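UDP-N-Acetylglucosamine 2-Epimerase (Thermus thermophilus, PDB 1V4V) probably interconverts UDP-N-acetylglucosamine and UDP-N-acetylmannosamine by epimerisation at C2 of the sugar. Local coordinates at residues 284-289 with 294-299. Sequence-based numbering, arbitrary orientation. Where two conformers were deposited one is given.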
ATOM      1  N   GLY A 284      10.639 -27.894   3.652  1.00 29.70           N
ATOM      2  CA  GLY A 284       9.219 -27.792   3.942  1.00 29.07           C
ATOM      3  C   GLY A 284       8.728 -28.899   4.861  1.00 28.59           C
ATOM      4  O   GLY A 284       7.998 -28.650   5.824  1.00 26.95           O
ATOM      5  N   LEU A 285       9.129 -30.129   4.568  1.00 28.30           N
ATOM      6  CA  LEU A 285       8.711 -31.255   5.392  1.00 28.45           C
ATOM      7  C   LEU A 285       9.357 -31.204   6.770  1.00 26.69           C
ATOM      8  O   LEU A 285       8.759 -31.618   7.762  1.00 25.19           O
ATOM      9  CB  LEU A 285       9.037 -32.571   4.687  1.00 29.96           C
ATOM     10  CG  LEU A 285       8.061 -32.868   3.546  1.00 33.80           C
ATOM     11  CD1 LEU A 285       8.455 -34.139   2.839  1.00 35.24           C
ATOM     12  CD2 LEU A 285       6.652 -33.000   4.108  1.00 35.52           C
ATOM     13  N   GLN A 286      10.577 -30.685   6.839  1.00 25.86           N
ATOM     14  CA  GLN A 286      11.257 -30.580   8.121  1.00 26.59           C
ATOM     15  C   GLN A 286      10.444 -29.654   9.016  1.00 26.47           C
ATOM     16  O   GLN A 286      10.257 -29.920  10.201  1.00 25.50           O
ATOM     17  CB  GLN A 286      12.678 -30.039   7.917  1.00 28.87           C
ATOM     18  CG  GLN A 286      13.407 -29.672   9.203  1.00 32.50           C
ATOM     19  CD  GLN A 286      13.253 -28.206   9.552  1.00 34.77           C
ATOM     20  OE1 GLN A 286      13.574 -27.332   8.745  1.00 36.47           O
ATOM     21  NE2 GLN A 286      12.766 -27.925  10.757  1.00 36.92           N
ATOM     22  N   GLU A 287       9.941 -28.567   8.443  1.00 25.60           N
ATOM     23  CA  GLU A 287       9.144 -27.632   9.217  1.00 25.25           C
ATOM     24  C   GLU A 287       7.813 -28.244   9.623  1.00 24.87           C
ATOM     25  O   GLU A 287       7.287 -27.943  10.691  1.00 25.71           O
ATOM     26  CB  GLU A 287       8.926 -26.339   8.430  1.00 28.66           C
ATOM     27  CG  GLU A 287      10.194 -25.516   8.315  1.00 31.80           C
ATOM     28  CD  GLU A 287       9.947 -24.130   7.760  1.00 37.84           C
ATOM     29  OE1 GLU A 287       9.029 -23.444   8.263  1.00 39.89           O
ATOM     30  OE2 GLU A 287      10.677 -23.728   6.832  1.00 40.02           O
ATOM     31  N   GLU A 288       7.261 -29.100   8.770  1.00 25.61           N
ATOM     32  CA  GLU A 288       6.002 -29.753   9.102  1.00 27.99           C
ATOM     33  C   GLU A 288       6.217 -30.702  10.277  1.00 26.63           C
ATOM     34  O   GLU A 288       5.391 -30.784  11.181  1.00 26.39           O
ATOM     35  CB  GLU A 288       5.464 -30.533   7.906  1.00 30.87           C
ATOM     36  CG  GLU A 288       4.787 -29.673   6.860  1.00 38.88           C
ATOM     37  CD  GLU A 288       4.015 -30.506   5.861  1.00 43.18           C
ATOM     38  OE1 GLU A 288       3.201 -31.344   6.304  1.00 45.84           O
ATOM     39  OE2 GLU A 288       4.217 -30.322   4.641  1.00 45.99           O
ATOM     40  N   GLY A 289       7.331 -31.423  10.260  1.00 26.58           N
ATOM     41  CA  GLY A 289       7.609 -32.334  11.356  1.00 26.26           C
ATOM     42  C   GLY A 289       7.664 -31.560  12.658  1.00 25.83           C
ATOM     43  O   GLY A 289       7.094 -31.973  13.668  1.00 26.71           O
ATOM     44  N   VAL A 294       7.514 -33.765  15.888  1.00 22.33           N
ATOM     45  CA  VAL A 294       8.140 -35.014  15.459  1.00 20.79           C
ATOM     46  C   VAL A 294       9.617 -34.758  15.169  1.00 20.02           C
ATOM     47  O   VAL A 294       9.957 -33.848  14.409  1.00 20.50           O
ATOM     48  CB  VAL A 294       7.462 -35.561  14.184  1.00 20.51           C
ATOM     49  CG1 VAL A 294       8.161 -36.829  13.711  1.00 21.04           C
ATOM     50  CG2 VAL A 294       5.996 -35.853  14.468  1.00 20.51           C
ATOM     51  N   PRO A 295      10.515 -35.549  15.782  1.00 18.62           N
ATOM     52  CA  PRO A 295      11.957 -35.381  15.564  1.00 18.17           C
ATOM     53  C   PRO A 295      12.266 -35.506  14.083  1.00 18.15           C
ATOM     54  O   PRO A 295      11.671 -36.336  13.393  1.00 18.08           O
ATOM     55  CB  PRO A 295      12.571 -36.537  16.361  1.00 20.22           C
ATOM     56  CG  PRO A 295      11.561 -36.788  17.448  1.00 18.27           C
ATOM     57  CD  PRO A 295      10.251 -36.673  16.697  1.00 17.28           C
ATOM     58  N   VAL A 296      13.197 -34.694  13.593  1.00 18.27           N
ATOM     59  CA  VAL A 296      13.552 -34.752  12.179  1.00 16.85           C
ATOM     60  C   VAL A 296      15.050 -34.880  11.936  1.00 17.45           C
ATOM     61  O   VAL A 296      15.851 -34.144  12.522  1.00 19.73           O
ATOM     62  CB  VAL A 296      13.091 -33.479  11.429  1.00 18.64           C
ATOM     63  CG1 VAL A 296      13.463 -33.580   9.945  1.00 18.74           C
ATOM     64  CG2 VAL A 296      11.602 -33.272  11.612  1.00 19.77           C
ATOM     65  N   VAL A 297      15.425 -35.823  11.077  1.00 17.43           N
ATOM     66  CA  VAL A 297      16.815 -35.989  10.692  1.00 19.37           C
ATOM     67  C   VAL A 297      16.887 -35.550   9.230  1.00 21.24           C
ATOM     68  O   VAL A 297      16.131 -36.034   8.385  1.00 21.34           O
ATOM     69  CB  VAL A 297      17.311 -37.448  10.849  1.00 21.42           C
ATOM     70  CG1 VAL A 297      18.690 -37.597  10.224  0.50 23.18           C
ATOM     71  CG2 VAL A 297      17.365 -37.814  12.303  0.50 19.44           C
ATOM     72  N   VAL A 298      17.786 -34.614   8.946  1.00 21.06           N
ATOM     73  CA  VAL A 298      17.933 -34.066   7.601  1.00 23.19           C
ATOM     74  C   VAL A 298      19.119 -34.647   6.852  1.00 23.93           C
ATOM     75  O   VAL A 298      20.251 -34.592   7.322  1.00 21.01           O
ATOM     76  CB  VAL A 298      18.076 -32.524   7.656  1.00 24.52           C
ATOM     77  CG1 VAL A 298      18.220 -31.948   6.240  1.00 22.30           C
ATOM     78  CG2 VAL A 298      16.861 -31.921   8.356  1.00 23.91           C
ATOM     79  N   LEU A 299      18.846 -35.205   5.677  1.00 23.77           N
ATOM     80  CA  LEU A 299      19.884 -35.804   4.857  1.00 27.78           C
ATOM     81  C   LEU A 299      20.559 -34.759   3.977  1.00 29.79           C
ATOM     82  O   LEU A 299      20.448 -34.782   2.751  1.00 31.44           O
ATOM     83  CB  LEU A 299      19.291 -36.940   4.009  1.00 29.95           C
ATOM     84  CG  LEU A 299      19.357 -38.354   4.605  1.00 31.24           C
ATOM     85  CD1 LEU A 299      19.185 -38.325   6.111  1.00 32.26           C
ATOM     86  CD2 LEU A 299      18.300 -39.220   3.944  1.00 33.86           C
TER
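In the beta-alpha-beta unit of strand 275-280, helix 283-291 and strand 296-298, Q286 and G289 of the helix pack on V294, V296 and V298. The segment axes run nearly antiparallel, at 162°. V296 is central. Its CG1 lies anti to the backbone N (chi1 -179°) and meets Q286 CG at 4.0 Å. The two side chains cross at about a right angle. The other methyl, V296 CG2, rests on helix backbone, 3.9 Å from Q286 O. The same V296 CG2 lies 4.1 Å from G289 CA. Glycine lets the strand come this near, since a CB at G289 would run into V296 CG2. The Q286 chain leaves anti to its own N (chi1 170°) and then bends at chi2. Its CG also reaches V298 CG2, at 4.2 Å. Outside the two segments, the Q286 side chain also touches I313 and Y348.

The unit belongs to the C-terminal Rossmann-like domain of a GT-B fold, where the strand sits in a parallel sheet between 275-280 and 314-316. V294, V296 and V298 all point their CB toward the helix. V297 faces the other way, onto V328 and L331 of helix 321-332. With an alanine in place of V296 both methyls go, which would probably open a gap over G289 and leave the aliphatic part of Q286 without its V296 partner.

A backbone hydrogen bond ties the end of the turn after the helix back to it: V294 N donates to G289 O at 2.9 Å, nearly straight. V294 CB lies 3.6 Å from the same oxygen.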